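Local coordinates for 14-3-3 protein (Cryptosporidium parvum, PDB 3EFZ) that probably binds phosphoserine-containing partner proteins as a dimeric, all-helical 14-3-3 adaptor in cell signalling, at residues B[94-99]-B[105-110]; B[123-128]-B[149-154]; B[136-141]-B[183-188]; B[144-149]-B[195-200]; B[189-194]-B[235-240]. One frame throughout, in Å; residues are numbered along the deposited sequence. Where two conformers were deposited one is given.

Contact 1. Residues B[94-99]-B[105-110]; sequences KEKSLN and VIEDIK
Lys96 and Glu107 form a salt bridge between the turn that follows helix 89-94 and the second turn of the long helix 100-131. The contact belongs to the connection between these two successive helices of the all-helical 14-3-3 fold, out at the dimer end of the subunit. The two side chains bridge the gap between them. Lys96 CB points at the helix, and CG stands opposite the backbone N (chi1 -162°). From there the chain runs extended. CD comes 3.5 Å from Glu107 OE2. CE lies astride the carboxylate, 3.4 Å from Glu107 OE1 and as far from Glu107 OE2. NZ then favours one oxygen: it donates a weak hydrogen bond to Glu107 OE1 at 3.2 Å, while Glu107 OE2 stays 3.8 Å from NZ. Glu107 also reaches out extended, and the two chains cross at about a right angle. The backbones are therefore well apart, with 10.1 Å between Lys96 CA and Glu107 CA. The ammonium has a second and stronger partner in Gln104 OE1, about one turn before Glu107 on helix 100-131. Glu95 and Asn99, on the same turn as Lys96, face the second subunit. Asn99 OD1 accepts from Lys96 NZ of that subunit, and Glu95 OE2 accepts from its Asn99 ND2. Within the turn, Asn99 N donates to Glu95 O at 2.8 Å.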
# COMPACT_ATOMS: atom_id res chain seq x y z
N LYS B 94 15.84 6.98 -23.10
CA LYS B 94 17.19 7.11 -23.67
C LYS B 94 17.97 5.80 -23.56
O LYS B 94 18.70 5.41 -24.47
CB LYS B 94 17.91 8.20 -22.87
CG LYS B 94 19.06 8.92 -23.52
CD LYS B 94 19.52 10.09 -22.60
CE LYS B 94 18.45 11.21 -22.46
NZ LYS B 94 18.39 11.85 -21.08
N GLU B 95 17.83 5.14 -22.41
CA GLU B 95 18.54 3.91 -22.09
C GLU B 95 18.01 2.68 -22.81
O GLU B 95 18.65 1.63 -22.76
CB GLU B 95 18.48 3.66 -20.58
CG GLU B 95 19.28 4.64 -19.75
CD GLU B 95 20.78 4.51 -19.96
OE1 GLU B 95 21.23 3.57 -20.65
OE2 GLU B 95 21.52 5.36 -19.42
N LYS B 96 16.85 2.81 -23.43
CA LYS B 96 16.16 1.69 -24.08
C LYS B 96 16.85 1.17 -25.34
O LYS B 96 16.73 -0.01 -25.66
CB LYS B 96 14.70 2.06 -24.42
CG LYS B 96 13.80 0.85 -24.69
CD LYS B 96 12.42 1.22 -25.19
CE LYS B 96 11.44 0.08 -24.90
NZ LYS B 96 10.35 0.01 -25.92
N SER B 97 17.55 2.05 -26.05
CA SER B 97 18.27 1.66 -27.26
C SER B 97 19.26 0.55 -26.95
O SER B 97 19.24 -0.51 -27.59
CB SER B 97 19.00 2.85 -27.88
OG SER B 97 18.12 3.63 -28.66
N LEU B 98 20.11 0.81 -25.96
CA LEU B 98 21.17 -0.11 -25.59
C LEU B 98 20.74 -1.10 -24.51
O LEU B 98 21.39 -2.13 -24.32
CB LEU B 98 22.42 0.66 -25.14
CG LEU B 98 23.16 1.42 -26.26
CD1 LEU B 98 24.35 2.16 -25.68
CD2 LEU B 98 23.58 0.51 -27.44
N ASN B 99 19.66 -0.78 -23.80
CA ASN B 99 19.17 -1.65 -22.73
C ASN B 99 17.70 -1.97 -22.89
O ASN B 99 16.88 -1.73 -21.99
CB ASN B 99 19.49 -1.04 -21.36
CG ASN B 99 20.97 -0.70 -21.21
OD1 ASN B 99 21.83 -1.60 -21.19
ND2 ASN B 99 21.28 0.59 -21.16
N VAL B 105 10.59 -3.92 -19.37
CA VAL B 105 9.99 -4.46 -18.15
C VAL B 105 9.45 -3.30 -17.33
O VAL B 105 8.34 -3.37 -16.82
CB VAL B 105 10.99 -5.34 -17.36
CG1 VAL B 105 10.44 -5.70 -15.98
CG2 VAL B 105 11.33 -6.58 -18.16
N ILE B 106 10.23 -2.23 -17.26
CA ILE B 106 9.86 -0.99 -16.57
C ILE B 106 8.61 -0.35 -17.18
O ILE B 106 7.68 0.02 -16.45
CB ILE B 106 11.06 0.00 -16.51
CG1 ILE B 106 12.16 -0.56 -15.60
CG2 ILE B 106 10.62 1.38 -16.01
CD1 ILE B 106 11.79 -0.56 -14.08
N GLU B 107 8.58 -0.27 -18.51
CA GLU B 107 7.43 0.23 -19.27
C GLU B 107 6.17 -0.59 -19.04
O GLU B 107 5.07 -0.03 -18.88
CB GLU B 107 7.76 0.28 -20.76
CG GLU B 107 8.70 1.42 -21.11
CD GLU B 107 9.06 1.49 -22.58
OE1 GLU B 107 8.47 0.74 -23.39
OE2 GLU B 107 9.93 2.33 -22.93
N ASP B 108 6.33 -1.92 -19.03
CA ASP B 108 5.20 -2.85 -18.83
C ASP B 108 4.57 -2.71 -17.43
O ASP B 108 3.34 -2.71 -17.29
CB ASP B 108 5.64 -4.29 -19.05
CG ASP B 108 5.89 -4.62 -20.50
OD1 ASP B 108 5.79 -3.72 -21.38
OD2 ASP B 108 6.22 -5.79 -20.76
N ILE B 109 5.42 -2.60 -16.41
CA ILE B 109 5.00 -2.36 -15.02
C ILE B 109 4.26 -1.03 -14.87
O ILE B 109 3.24 -0.94 -14.16
CB ILE B 109 6.20 -2.44 -14.02
CG1 ILE B 109 6.70 -3.88 -13.93
CG2 ILE B 109 5.84 -1.86 -12.64
CD1 ILE B 109 8.10 -4.03 -13.43
N LYS B 110 4.78 0.01 -15.53
CA LYS B 110 4.18 1.35 -15.50
C LYS B 110 2.76 1.36 -16.09
O LYS B 110 1.85 1.94 -15.50
CB LYS B 110 5.06 2.35 -16.28
CG LYS B 110 4.56 3.80 -16.17
CD LYS B 110 5.13 4.73 -17.24
CE LYS B 110 4.77 6.17 -16.89
NZ LYS B 110 5.36 7.16 -17.82

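Contact 2. Residues B[123-128]-B[149-154]; sequences DVIRII and GDLMRY
Leu151 holds CG opposite its carbonyl carbon (chi1 -65°) and is extended at chi2, which carries CD1 across to Val124 and Ile125. Val124 answers with CG1, set opposite its own backbone N (chi1 175°). The methyls meet at 3.6 Å between Val124 CG1 and Leu151 CD1, and the two side chains cross at about a right angle. Val124 CB is almost as near to the same CD1. Ile125 lies differently: it slides past Leu151 in the opposite direction. Its CG1 is 3.8 Å from Leu151 CD1, and its CD1 is 4.0 Å from Leu151 CB. Leu151 CD1 is thus shared by two neighbouring residues. Met152 bends at chi2 and chi3, and its end comes nearer to helix 100-131, though its closeness to Ile125 is doubtful. The segments run nearly antiparallel, 158° between directions, with axes 10.6 Å apart. They pack helix 100-131 against helix 138-158 inside the all-helical 14-3-3 bundle. Leu71 of helix 63-81 packs on Val124, and Phe174 of helix 161-185 lies against Met152. On another side of helix 138-158 is Arg153, predicted to contact the phosphoserine of a partner protein. Arg153 NH2 forms a salt bridge with Asp150 OD1, with a weak hydrogen bond of 3.3 Å at the guanidinium edge. Tyr175 OH bonds to both Asp150 OD1 and Arg153 NE.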
# COMPACT_ATOMS: atom_id res chain seq x y z
N ASP B 123 -13.41 2.58 -8.94
CA ASP B 123 -14.03 1.74 -7.92
C ASP B 123 -14.30 2.53 -6.62
O ASP B 123 -15.42 2.54 -6.12
CB ASP B 123 -13.15 0.52 -7.58
CG ASP B 123 -13.19 -0.60 -8.63
OD1 ASP B 123 -14.15 -0.65 -9.45
OD2 ASP B 123 -12.25 -1.45 -8.61
N VAL B 124 -13.27 3.19 -6.09
CA VAL B 124 -13.39 3.99 -4.87
C VAL B 124 -14.48 5.08 -5.01
O VAL B 124 -15.33 5.22 -4.14
CB VAL B 124 -12.06 4.66 -4.48
CG1 VAL B 124 -12.25 5.59 -3.28
CG2 VAL B 124 -10.98 3.63 -4.20
N ILE B 125 -14.41 5.86 -6.09
CA ILE B 125 -15.38 6.91 -6.42
C ILE B 125 -16.83 6.42 -6.41
O ILE B 125 -17.69 7.05 -5.79
CB ILE B 125 -15.03 7.62 -7.76
CG1 ILE B 125 -13.81 8.53 -7.53
CG2 ILE B 125 -16.23 8.46 -8.28
CD1 ILE B 125 -13.04 8.91 -8.77
N ARG B 126 -17.09 5.30 -7.08
CA ARG B 126 -18.41 4.68 -7.05
C ARG B 126 -18.86 4.33 -5.63
O ARG B 126 -20.00 4.56 -5.28
CB ARG B 126 -18.47 3.46 -7.97
CG ARG B 126 -18.14 3.76 -9.46
CD ARG B 126 -18.64 2.62 -10.38
NE ARG B 126 -17.95 2.55 -11.68
CZ ARG B 126 -16.83 1.85 -11.91
NH1 ARG B 126 -16.28 1.83 -13.12
NH2 ARG B 126 -16.24 1.15 -10.93
N ILE B 127 -17.95 3.78 -4.81
CA ILE B 127 -18.26 3.46 -3.41
C ILE B 127 -18.56 4.73 -2.62
O ILE B 127 -19.56 4.78 -1.89
CB ILE B 127 -17.14 2.64 -2.70
CG1 ILE B 127 -16.99 1.26 -3.35
CG2 ILE B 127 -17.43 2.48 -1.18
CD1 ILE B 127 -15.69 0.59 -3.01
N ILE B 128 -17.73 5.76 -2.78
CA ILE B 128 -17.97 7.04 -2.12
C ILE B 128 -19.34 7.61 -2.50
O ILE B 128 -20.13 7.95 -1.62
CB ILE B 128 -16.84 8.08 -2.42
CG1 ILE B 128 -15.57 7.72 -1.66
CG2 ILE B 128 -17.29 9.53 -2.07
CD1 ILE B 128 -14.43 8.63 -2.05
N GLY B 149 -11.52 14.36 -5.60
CA GLY B 149 -10.64 15.35 -6.22
C GLY B 149 -9.23 14.84 -6.41
O GLY B 149 -8.70 14.94 -7.53
N ASP B 150 -8.65 14.27 -5.35
CA ASP B 150 -7.35 13.58 -5.40
C ASP B 150 -7.30 12.46 -6.44
O ASP B 150 -6.35 12.40 -7.22
CB ASP B 150 -6.94 13.00 -4.03
CG ASP B 150 -6.79 14.06 -2.95
OD1 ASP B 150 -6.54 15.24 -3.24
OD2 ASP B 150 -6.90 13.68 -1.79
N LEU B 151 -8.29 11.58 -6.43
CA LEU B 151 -8.37 10.47 -7.40
C LEU B 151 -8.53 10.93 -8.85
O LEU B 151 -7.97 10.32 -9.75
CB LEU B 151 -9.48 9.48 -7.04
CG LEU B 151 -9.37 8.67 -5.74
CD1 LEU B 151 -10.61 7.86 -5.58
CD2 LEU B 151 -8.12 7.77 -5.69
N MET B 152 -9.31 11.98 -9.08
CA MET B 152 -9.35 12.60 -10.40
C MET B 152 -7.98 13.17 -10.86
O MET B 152 -7.60 13.06 -12.03
CB MET B 152 -10.43 13.69 -10.45
CG MET B 152 -11.83 13.13 -10.59
SD MET B 152 -12.01 12.09 -12.04
CE MET B 152 -12.99 10.80 -11.32
N ARG B 153 -7.28 13.80 -9.91
CA ARG B 153 -5.92 14.34 -10.13
C ARG B 153 -4.97 13.21 -10.52
O ARG B 153 -4.11 13.39 -11.40
CB ARG B 153 -5.41 15.10 -8.89
CG ARG B 153 -3.93 15.56 -8.92
CD ARG B 153 -3.63 16.65 -7.86
NE ARG B 153 -3.94 16.21 -6.48
CZ ARG B 153 -3.10 15.52 -5.71
NH1 ARG B 153 -1.88 15.22 -6.16
NH2 ARG B 153 -3.47 15.14 -4.49
N TYR B 154 -5.13 12.05 -9.88
CA TYR B 154 -4.31 10.88 -10.23
C TYR B 154 -4.57 10.39 -11.64
O TYR B 154 -3.63 10.00 -12.33
CB TYR B 154 -4.54 9.73 -9.25
CG TYR B 154 -4.15 9.97 -7.80
CD1 TYR B 154 -3.41 11.09 -7.39
CD2 TYR B 154 -4.51 9.03 -6.83
CE1 TYR B 154 -3.07 11.26 -6.05
CE2 TYR B 154 -4.17 9.18 -5.50
CZ TYR B 154 -3.46 10.29 -5.11
OH TYR B 154 -3.15 10.37 -3.78

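Contact 3. Residues B[136-141]-B[183-188]; sequences SEEGAR and RSFLEK
Glu138 OE2 makes the shortest approach of this contact, 3.4 Å from Phe185 CE1, as its carboxylate lies stacked on the phenyl ring. The two planes are 17° apart. The chain of Glu138 is bent at chi2 (-77°), which folds the carboxylate back over the ring. CG sits over the face, 3.9 Å from the centroid of the Phe185 ring, as a CH-pi contact. Glu138 CB lies near the attached end of the ring, 3.5 Å from Phe185 CD1. The opposite face carries Ser184 CB, so the ring is sandwiched between its own neighbour and Glu138. A looser touch lies beside this stack: Leu186 CD2 is 4.4 Å from Gly139 CA. Leu186 also packs on Asp192 of the following turn. The contact is on the surface, away from the predicted phosphoserine-binding residues. It joins the first turn of helix 138-158 to the last turn of helix 161-185, a meeting of helix ends in the antiparallel helical array of 14-3-3 proteins.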
# COMPACT_ATOMS: atom_id res chain seq x y z
N SER B 136 -23.62 11.82 7.90
CA SER B 136 -24.42 13.01 8.28
C SER B 136 -23.51 14.17 8.68
O SER B 136 -23.91 15.34 8.64
CB SER B 136 -25.46 12.69 9.36
OG SER B 136 -24.89 12.19 10.55
N GLU B 137 -22.27 13.84 9.04
CA GLU B 137 -21.30 14.84 9.45
C GLU B 137 -20.80 15.60 8.23
O GLU B 137 -20.37 15.01 7.25
CB GLU B 137 -20.15 14.20 10.26
CG GLU B 137 -19.91 12.71 9.99
CD GLU B 137 -20.88 11.79 10.72
OE1 GLU B 137 -21.78 11.22 10.05
OE2 GLU B 137 -20.74 11.63 11.96
N GLU B 138 -20.88 16.93 8.30
CA GLU B 138 -20.55 17.77 7.13
C GLU B 138 -19.06 17.74 6.75
O GLU B 138 -18.70 17.79 5.55
CB GLU B 138 -21.03 19.22 7.35
CG GLU B 138 -22.55 19.36 7.62
CD GLU B 138 -23.46 19.23 6.37
OE1 GLU B 138 -24.68 19.53 6.51
OE2 GLU B 138 -22.99 18.84 5.27
N GLY B 139 -18.20 17.66 7.77
CA GLY B 139 -16.77 17.45 7.58
C GLY B 139 -16.44 16.17 6.82
O GLY B 139 -15.61 16.20 5.92
N ALA B 140 -17.09 15.06 7.18
CA ALA B 140 -16.87 13.77 6.51
C ALA B 140 -17.28 13.75 5.03
O ALA B 140 -16.66 13.04 4.22
CB ALA B 140 -17.58 12.65 7.26
N ARG B 141 -18.34 14.48 4.68
CA ARG B 141 -18.77 14.59 3.28
C ARG B 141 -17.75 15.36 2.47
O ARG B 141 -17.43 14.96 1.36
CB ARG B 141 -20.14 15.24 3.16
CG ARG B 141 -21.28 14.33 3.53
CD ARG B 141 -22.61 14.99 3.22
NE ARG B 141 -23.74 14.24 3.76
CZ ARG B 141 -25.02 14.55 3.57
NH1 ARG B 141 -25.36 15.60 2.81
NH2 ARG B 141 -25.95 13.80 4.12
N ARG B 183 -15.79 25.81 4.17
CA ARG B 183 -16.11 27.21 4.49
C ARG B 183 -17.44 27.39 5.22
O ARG B 183 -17.55 28.19 6.15
CB ARG B 183 -16.10 28.07 3.21
CG ARG B 183 -14.70 28.44 2.70
CD ARG B 183 -14.73 29.42 1.52
NE ARG B 183 -14.34 28.77 0.26
CZ ARG B 183 -15.15 28.54 -0.77
NH1 ARG B 183 -16.42 28.92 -0.73
NH2 ARG B 183 -14.69 27.92 -1.86
N SER B 184 -18.44 26.62 4.79
CA SER B 184 -19.80 26.67 5.34
C SER B 184 -19.93 26.05 6.73
O SER B 184 -20.62 26.59 7.61
CB SER B 184 -20.75 25.92 4.41
OG SER B 184 -21.01 26.65 3.24
N PHE B 185 -19.27 24.91 6.92
CA PHE B 185 -19.60 24.02 8.03
C PHE B 185 -18.55 23.88 9.12
O PHE B 185 -18.87 23.48 10.24
CB PHE B 185 -20.02 22.65 7.51
CG PHE B 185 -21.18 22.69 6.54
CD1 PHE B 185 -21.12 22.02 5.32
CD2 PHE B 185 -22.33 23.41 6.84
CE1 PHE B 185 -22.18 22.07 4.42
CE2 PHE B 185 -23.39 23.47 5.95
CZ PHE B 185 -23.31 22.80 4.73
N LEU B 186 -17.31 24.25 8.81
CA LEU B 186 -16.22 24.05 9.75
C LEU B 186 -15.94 25.28 10.59
O LEU B 186 -15.84 26.40 10.09
CB LEU B 186 -14.95 23.58 9.05
CG LEU B 186 -14.97 22.19 8.41
CD1 LEU B 186 -13.66 21.95 7.69
CD2 LEU B 186 -15.24 21.11 9.44
N GLU B 187 -15.83 25.02 11.88
CA GLU B 187 -15.45 25.99 12.89
C GLU B 187 -14.04 26.49 12.60
O GLU B 187 -13.12 25.69 12.39
CB GLU B 187 -15.53 25.34 14.29
CG GLU B 187 -15.04 23.84 14.36
CD GLU B 187 -15.93 22.82 13.61
OE1 GLU B 187 -15.40 21.87 12.99
OE2 GLU B 187 -17.18 22.97 13.63
N LYS B 188 -13.88 27.81 12.56
CA LYS B 188 -12.59 28.45 12.29
C LYS B 188 -11.91 27.76 11.09
O LYS B 188 -10.80 27.25 11.19
CB LYS B 188 -11.71 28.41 13.55
CG LYS B 188 -10.71 29.56 13.66
CD LYS B 188 -10.01 29.54 15.01

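Contact 4. Residues B[144-149]-B[195-200]; sequences CIKLKG and YLATIL
The flat group here is the ring of Tyr195, which has Ile199 CG1 on one face, offset toward the rim, and stacks edge-to-face with Tyr189. Tyr195 leaves its backbone away from helix 138-158. Lys146 makes the contact. Its CG is opposite the backbone N (chi1 160°). The extended part of the chain runs past Thr198 in the opposite direction, and the bend at chi4 comes after it. Lys146 CD is 3.6 Å from Thr198 OG1. Further out, Lys146 CE is 3.8 Å from Ala197 O and 4.2 Å from Ala197 CB. Thr198 OG1 already bonds to Leu194 O, one turn back, and to Glu182 OE2. The ammonium goes to Asp150 OD2 in a salt bridge along its own helix. Helices 138-158 and 193-207 of the 14-3-3 bundle thus meet here through the aliphatic part of a lysine. The Asp150 pairing would partly offset its charge, about 6 Å from the side chain of Arg153, predicted to meet phosphoserine.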
# COMPACT_ATOMS: atom_id res chain seq x y z
N CYS B 144 -14.71 13.09 1.78
CA CYS B 144 -14.91 12.19 0.63
C CYS B 144 -14.81 12.89 -0.74
O CYS B 144 -14.30 12.32 -1.71
CB CYS B 144 -16.26 11.49 0.75
SG CYS B 144 -16.43 10.45 2.20
N ILE B 145 -15.30 14.13 -0.82
CA ILE B 145 -15.30 14.89 -2.07
C ILE B 145 -13.87 15.38 -2.43
O ILE B 145 -13.47 15.34 -3.60
CB ILE B 145 -16.35 16.03 -2.01
CG1 ILE B 145 -17.76 15.43 -1.92
CG2 ILE B 145 -16.23 17.02 -3.20
CD1 ILE B 145 -18.84 16.41 -1.43
N LYS B 146 -13.11 15.80 -1.42
CA LYS B 146 -11.69 16.10 -1.63
C LYS B 146 -10.95 14.85 -2.17
O LYS B 146 -10.13 14.95 -3.10
CB LYS B 146 -11.01 16.58 -0.34
CG LYS B 146 -9.51 16.41 -0.41
CD LYS B 146 -8.78 16.60 0.88
CE LYS B 146 -7.31 16.25 0.69
NZ LYS B 146 -7.06 14.80 0.78
N LEU B 147 -11.25 13.70 -1.56
CA LEU B 147 -10.71 12.41 -1.93
C LEU B 147 -10.98 12.07 -3.40
O LEU B 147 -10.09 11.60 -4.11
CB LEU B 147 -11.31 11.36 -1.01
CG LEU B 147 -10.65 10.01 -0.86
CD1 LEU B 147 -10.91 9.43 0.54
CD2 LEU B 147 -11.16 9.07 -1.98
N LYS B 148 -12.22 12.30 -3.85
CA LYS B 148 -12.55 12.17 -5.28
C LYS B 148 -11.74 13.15 -6.13
O LYS B 148 -11.35 12.82 -7.25
CB LYS B 148 -14.04 12.37 -5.52
CG LYS B 148 -14.95 11.31 -4.90
CD LYS B 148 -16.32 11.33 -5.54
CE LYS B 148 -17.15 12.58 -5.16
NZ LYS B 148 -18.41 12.68 -5.94
N GLY B 149 -11.52 14.36 -5.60
CA GLY B 149 -10.64 15.35 -6.22
C GLY B 149 -9.23 14.84 -6.41
O GLY B 149 -8.70 14.94 -7.53
N TYR B 195 -9.54 21.66 5.90
CA TYR B 195 -9.57 22.80 4.99
C TYR B 195 -8.21 23.03 4.33
O TYR B 195 -8.13 23.19 3.11
CB TYR B 195 -10.04 24.07 5.69
CG TYR B 195 -10.06 25.27 4.76
CD1 TYR B 195 -11.06 25.41 3.80
CD2 TYR B 195 -9.07 26.25 4.82
CE1 TYR B 195 -11.08 26.51 2.94
CE2 TYR B 195 -9.09 27.35 3.98
CZ TYR B 195 -10.09 27.47 3.03
OH TYR B 195 -10.13 28.57 2.19
N LEU B 196 -7.15 23.04 5.13
CA LEU B 196 -5.79 23.28 4.62
C LEU B 196 -5.26 22.14 3.76
O LEU B 196 -4.53 22.38 2.79
CB LEU B 196 -4.81 23.60 5.76
CG LEU B 196 -5.04 24.92 6.48
CD1 LEU B 196 -4.21 24.94 7.73
CD2 LEU B 196 -4.74 26.14 5.59
N ALA B 197 -5.64 20.90 4.09
CA ALA B 197 -5.26 19.75 3.27
C ALA B 197 -5.91 19.87 1.91
O ALA B 197 -5.34 19.44 0.89
CB ALA B 197 -5.66 18.42 3.94
N THR B 198 -7.11 20.44 1.89
CA THR B 198 -7.84 20.63 0.65
C THR B 198 -7.21 21.73 -0.21
O THR B 198 -7.04 21.54 -1.41
CB THR B 198 -9.34 20.88 0.91
OG1 THR B 198 -9.82 19.92 1.88
CG2 THR B 198 -10.14 20.73 -0.39
N ILE B 199 -6.88 22.85 0.43
CA ILE B 199 -6.11 23.93 -0.19
C ILE B 199 -4.82 23.41 -0.83
O ILE B 199 -4.51 23.76 -1.97
CB ILE B 199 -5.77 25.06 0.86
CG1 ILE B 199 -7.06 25.71 1.41
CG2 ILE B 199 -4.77 26.11 0.29
CD1 ILE B 199 -7.73 26.74 0.47
N LEU B 200 -4.10 22.57 -0.09
CA LEU B 200 -2.80 22.04 -0.52
C LEU B 200 -2.90 21.17 -1.77
O LEU B 200 -2.10 21.33 -2.68
CB LEU B 200 -2.09 21.26 0.60
CG LEU B 200 -0.75 20.58 0.23
CD1 LEU B 200 0.36 21.58 -0.08
CD2 LEU B 200 -0.28 19.58 1.31

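Contact 5. Residues B[189-194]-B[235-240]; sequences YPSDPL and EQFSEN
Ser191 CB sits on the face of the Phe237 ring, 3.6 Å from the centroid and 16° off the normal. This is a CH-pi contact. Ser191 OG rides along with it, 3.5 Å from Phe237 CE2. Beside it, Pro193 packs on two residues of the other segment: Pro193 CG is 3.8 Å from Ser238 OG, and Pro193 CB is 3.9 Å from Asn240 CB. A water ties the backbones together. It donates to Ser191 O at 3.0 Å and accepts from Ser238 N at 2.9 Å. Ser191 O also takes a bond from Thr241 OG1. Further out, the Phe237 ring is held by a cation-pi contact with Arg231 and by packing on Leu245. Each loop ends in an N-cap. Asp192 is the N-cap of helix 193-207, and its OD2 accepts from Leu194 N in a weak bond and from Tyr195 N. Ser238 is the N-cap of helix 239-256. Its OG, placed between backbone N and carbonyl carbon (chi1 74°), takes a bond from Thr241 N. Two capped helix N-termini lying side by side, with a bridging water, thus join neighbouring helices of the C-terminal part of the 14-3-3 fold.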
# COMPACT_ATOMS: atom_id res chain seq x y z
N TYR B 189 -12.62 27.77 9.95
CA TYR B 189 -12.19 27.03 8.76
C TYR B 189 -10.82 27.41 8.20
O TYR B 189 -10.12 26.51 7.74
CB TYR B 189 -13.27 27.06 7.66
CG TYR B 189 -13.31 28.33 6.83
CD1 TYR B 189 -12.39 28.53 5.79
CD2 TYR B 189 -14.26 29.31 7.08
CE1 TYR B 189 -12.41 29.68 5.02
CE2 TYR B 189 -14.29 30.48 6.31
CZ TYR B 189 -13.36 30.65 5.28
OH TYR B 189 -13.38 31.80 4.52
N PRO B 190 -10.43 28.71 8.24
CA PRO B 190 -9.18 29.05 7.56
C PRO B 190 -7.95 28.33 8.11
O PRO B 190 -7.00 28.10 7.37
CB PRO B 190 -9.07 30.57 7.74
CG PRO B 190 -10.46 31.02 8.04
CD PRO B 190 -11.03 29.91 8.85
N SER B 191 -7.98 27.97 9.40
CA SER B 191 -6.91 27.21 10.04
C SER B 191 -7.28 25.76 10.37
O SER B 191 -6.62 25.11 11.17
CB SER B 191 -6.49 27.92 11.31
OG SER B 191 -7.53 27.88 12.26
N ASP B 192 -8.34 25.24 9.75
CA ASP B 192 -8.76 23.85 9.93
C ASP B 192 -7.91 22.93 9.05
O ASP B 192 -7.72 23.23 7.88
CB ASP B 192 -10.24 23.70 9.59
CG ASP B 192 -10.72 22.25 9.62
OD1 ASP B 192 -11.33 21.85 10.63
OD2 ASP B 192 -10.48 21.52 8.64
N PRO B 193 -7.41 21.80 9.61
CA PRO B 193 -6.48 20.92 8.89
C PRO B 193 -7.06 20.22 7.68
O PRO B 193 -6.34 19.96 6.72
CB PRO B 193 -6.03 19.91 9.96
CG PRO B 193 -7.04 19.98 11.04
CD PRO B 193 -7.70 21.32 10.98
N LEU B 194 -8.36 19.90 7.70
CA LEU B 194 -9.03 19.36 6.53
C LEU B 194 -9.14 20.47 5.48
O LEU B 194 -8.88 20.24 4.30
CB LEU B 194 -10.43 18.86 6.89
CG LEU B 194 -11.34 18.37 5.75
CD1 LEU B 194 -10.74 17.15 5.05
CD2 LEU B 194 -12.71 18.05 6.27
N GLU B 235 -3.46 31.92 20.30
CA GLU B 235 -4.01 30.57 20.34
C GLU B 235 -3.14 29.61 19.53
O GLU B 235 -2.60 29.99 18.49
CB GLU B 235 -5.43 30.60 19.76
CG GLU B 235 -5.99 29.28 19.24
CD GLU B 235 -6.96 29.48 18.07
OE1 GLU B 235 -7.35 30.64 17.80
OE2 GLU B 235 -7.32 28.47 17.43
N GLN B 236 -3.01 28.38 20.03
CA GLN B 236 -2.29 27.34 19.31
C GLN B 236 -3.20 26.60 18.32
O GLN B 236 -4.30 26.16 18.67
CB GLN B 236 -1.65 26.35 20.29
CG GLN B 236 -0.68 25.38 19.63
CD GLN B 236 0.20 24.63 20.63
OE1 GLN B 236 -0.22 24.35 21.76
NE2 GLN B 236 1.41 24.30 20.21
N PHE B 237 -2.73 26.50 17.08
CA PHE B 237 -3.38 25.71 16.06
C PHE B 237 -3.03 24.24 16.27
O PHE B 237 -2.07 23.91 16.98
CB PHE B 237 -2.93 26.17 14.66
CG PHE B 237 -3.49 27.50 14.24
CD1 PHE B 237 -2.83 28.27 13.28
CD2 PHE B 237 -4.67 27.99 14.81
CE1 PHE B 237 -3.36 29.51 12.87
CE2 PHE B 237 -5.18 29.22 14.42
CZ PHE B 237 -4.52 29.98 13.45
N SER B 238 -3.81 23.35 15.65
CA SER B 238 -3.55 21.92 15.73
C SER B 238 -2.19 21.63 15.11
O SER B 238 -1.68 22.41 14.29
CB SER B 238 -4.65 21.09 15.06
OG SER B 238 -4.57 21.18 13.65
N GLU B 239 -1.59 20.52 15.52
CA GLU B 239 -0.33 20.07 14.98
C GLU B 239 -0.42 19.87 13.47
O GLU B 239 0.50 20.24 12.72
CB GLU B 239 0.09 18.79 15.69
CG GLU B 239 1.22 18.05 15.04
CD GLU B 239 1.24 16.60 15.43
OE1 GLU B 239 1.61 16.33 16.60
OE2 GLU B 239 0.89 15.75 14.59
N ASN B 240 -1.53 19.30 13.01
CA ASN B 240 -1.74 19.08 11.58
C ASN B 240 -1.93 20.36 10.79
O ASN B 240 -1.52 20.42 9.63
CB ASN B 240 -2.87 18.08 11.32
CG ASN B 240 -2.39 16.66 11.36
OD1 ASN B 240 -1.29 16.35 10.88
ND2 ASN B 240 -3.19 15.78 11.94
O HOH W 1 -6.07 24.00 13.92

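Contact 1 stands apart at the dimer end, its centre about 30 Å from that of contact 2 and about 47 Å from that of contact 3. Helix 100-131 runs from contact 1 to contact 2. Helix 138-158 is then shared by contacts 2, 3 and 4. Contacts 2 and 4 have Gly149 in common and touch through Ile128 and Leu147. Helix 193-207 serves contacts 4 and 5. Contacts 3, 4 and 5 touch one another, with centres about 12 to 15 Å apart. Along the chain contact 1 closes first; contacts 2, 3 and 4 interleave, and contact 5 crosses contact 4. The series thus links the dimer end, the helices near the predicted phosphoserine site and the far helix ends.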